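Side-chain contact in carboxyl esterase NP (Bacillus subtilis, PDB 4CCW), which hydrolyses carboxylic esters to an alcohol and a carboxylate, as an alpha/beta-hydrolase carboxylesterase: residues 63-68 / 272-277. Residues are numbered along the deposited sequence; the frame is centred on the assembly and turned at random.
Sequences ALFSST and GHVLSM. With VKC ((2-hydroxyethoxy)acetic acid), chain B.
The ring of Phe65 reaches across from the loop after strand 56-60 to Val274 and Met277, and with Ala63, Leu64 and His273 it also borders the bound (2-hydroxyethoxy)acetic acid. His273, the probable proton acceptor of the active site, has CG anti to the backbone N (chi1 -169°), which sends the imidazole toward the ligand, NE2 lying 3.9 Å from VKC O. Its other ring nitrogen, ND1, is hydrogen-bonded to Glu244 OE1; with Ser129 in a GxSxG nucleophile-elbow pattern, this is consistent with the Ser-His-acid triad of alpha/beta hydrolases. Val274, the N-cap of helix 275-278, meets the Phe65 ring at its edge, CG1 approaching CE2 to 3.9 Å near the ring plane. Further on, Met277 adds a Met-aromatic contact, its SD 5.4 Å from the Phe65 ring centroid in an oblique approach. VKC OXT lies 3.8 Å above one face of the same ring, offset toward the rim. Replacing Phe65 by an alanine would probably leave Val274 CG1 and Met277 SD without their aromatic partner and open a gap beside the ligand carboxylate. With carbon and sulfur alone meeting across the segments, packing holds the ring, whose face lines the pocket at the ligand's carboxyl group beside the probable catalytic histidine.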
loop_
_atom_site.group_PDB
_atom_site.type_symbol
_atom_site.label_atom_id
_atom_site.label_comp_id
_atom_site.label_asym_id
_atom_site.label_seq_id
_atom_site.Cartn_x
_atom_site.Cartn_y
_atom_site.Cartn_z
ATOM N N ALA A 63 2.321 -3.565 3.027
ATOM C CA ALA A 63 3.442 -4.515 2.921
ATOM C C ALA A 63 2.965 -5.963 2.937
ATOM O O ALA A 63 2.125 -6.329 3.750
ATOM C CB ALA A 63 4.470 -4.298 4.037
ATOM N N LEU A 64 3.502 -6.757 2.014
ATOM C CA LEU A 64 3.331 -8.224 1.969
ATOM C C LEU A 64 1.944 -8.694 1.513
ATOM O O LEU A 64 1.721 -9.904 1.360
ATOM C CB LEU A 64 3.696 -8.879 3.311
ATOM C CG LEU A 64 5.030 -8.529 3.976
ATOM C CD1 LEU A 64 5.138 -9.347 5.252
ATOM C CD2 LEU A 64 6.227 -8.773 3.061
ATOM N N PHE A 65 1.042 -7.739 1.273
ATOM C CA PHE A 65 -0.369 -8.026 1.001
ATOM C C PHE A 65 -0.718 -8.090 -0.494
ATOM O O PHE A 65 -1.691 -8.733 -0.868
ATOM C CB PHE A 65 -1.266 -6.980 1.694
ATOM C CG PHE A 65 -1.665 -7.333 3.107
ATOM C CD1 PHE A 65 -0.888 -8.180 3.894
ATOM C CD2 PHE A 65 -2.839 -6.806 3.655
ATOM C CE1 PHE A 65 -1.268 -8.491 5.195
ATOM C CE2 PHE A 65 -3.227 -7.123 4.948
ATOM C CZ PHE A 65 -2.436 -7.956 5.723
ATOM N N SER A 66 0.084 -7.425 -1.326
ATOM C CA SER A 66 -0.171 -7.246 -2.776
ATOM C C SER A 66 -1.405 -6.399 -3.110
ATOM O O SER A 66 -2.204 -6.038 -2.235
ATOM C CB SER A 66 -0.234 -8.600 -3.530
ATOM O OG SER A 66 -1.529 -9.172 -3.457
ATOM N N SER A 67 -1.585 -6.130 -4.403
ATOM C CA SER A 67 -2.730 -5.378 -4.898
ATOM C C SER A 67 -4.069 -6.090 -4.717
ATOM O O SER A 67 -5.125 -5.461 -4.798
ATOM C CB SER A 67 -2.531 -5.052 -6.372
ATOM O OG SER A 67 -1.521 -4.081 -6.518
ATOM N N THR A 68 -4.033 -7.401 -4.475
ATOM C CA THR A 68 -5.267 -8.164 -4.313
ATOM C C THR A 68 -6.054 -7.746 -3.067
ATOM O O THR A 68 -7.235 -8.096 -2.956
ATOM C CB THR A 68 -5.005 -9.681 -4.222
ATOM O OG1 THR A 68 -4.222 -9.948 -3.049
ATOM C CG2 THR A 68 -4.291 -10.192 -5.465
ATOM N N GLY A 272 -8.269 -0.885 12.944
ATOM C CA GLY A 272 -6.873 -0.779 13.311
ATOM C C GLY A 272 -6.077 -0.467 12.071
ATOM O O GLY A 272 -6.455 0.382 11.264
ATOM N N HIS A 273 -4.953 -1.163 11.932
ATOM C CA HIS A 273 -4.037 -0.941 10.829
ATOM C C HIS A 273 -4.659 -1.156 9.466
ATOM O O HIS A 273 -4.526 -0.319 8.576
ATOM C CB HIS A 273 -2.812 -1.840 11.009
ATOM C CG HIS A 273 -1.675 -1.521 10.080
ATOM N ND1 HIS A 273 -1.070 -0.313 10.048
ATOM C CD2 HIS A 273 -1.030 -2.309 9.125
ATOM C CE1 HIS A 273 -0.094 -0.336 9.116
ATOM N NE2 HIS A 273 -0.071 -1.555 8.563
ATOM N N VAL A 274 -5.316 -2.287 9.270
ATOM C CA VAL A 274 -5.814 -2.628 7.939
ATOM C C VAL A 274 -7.246 -2.111 7.805
ATOM O O VAL A 274 -8.210 -2.859 7.551
ATOM C CB VAL A 274 -5.670 -4.142 7.653
ATOM C CG1 VAL A 274 -5.788 -4.407 6.155
ATOM C CG2 VAL A 274 -4.312 -4.640 8.146
ATOM N N LEU A 275 -7.383 -0.800 7.986
ATOM C CA LEU A 275 -8.690 -0.182 8.140
ATOM C C LEU A 275 -9.592 -0.255 6.894
ATOM O O LEU A 275 -10.820 -0.266 7.004
ATOM C CB LEU A 275 -8.536 1.255 8.679
ATOM C CG LEU A 275 -7.665 2.282 7.965
ATOM C CD1 LEU A 275 -8.421 2.877 6.790
ATOM C CD2 LEU A 275 -7.283 3.409 8.920
ATOM N N SER A 276 -8.972 -0.332 5.719
ATOM C CA SER A 276 -9.694 -0.495 4.453
ATOM C C SER A 276 -10.458 -1.829 4.366
ATOM O O SER A 276 -11.469 -1.935 3.653
ATOM C CB SER A 276 -8.710 -0.368 3.278
ATOM O OG SER A 276 -7.685 -1.349 3.360
ATOM N N MET A 277 -9.981 -2.828 5.106
ATOM C CA MET A 277 -10.559 -4.180 5.101
ATOM C C MET A 277 -11.507 -4.379 6.277
ATOM O O MET A 277 -12.479 -5.143 6.178
ATOM C CB MET A 277 -9.444 -5.253 5.099
ATOM C CG MET A 277 -8.478 -5.117 3.923
ATOM S SD MET A 277 -7.236 -6.394 3.672
ATOM C CE MET A 277 -8.213 -7.617 2.801
HETATM C C VKC B . 2.107 -5.452 6.947
HETATM O O VKC B . 2.347 -4.389 7.557
HETATM C CA VKC B . 3.179 -6.517 6.895
HETATM C CD VKC B . 6.766 -6.498 7.002
HETATM C CG VKC B . 5.418 -6.746 7.680
HETATM O OAD VKC B . 4.450 -5.901 7.077
HETATM O OE1 VKC B . 7.523 -7.716 6.927
HETATM O OXT VKC B . 1.015 -5.661 6.376
#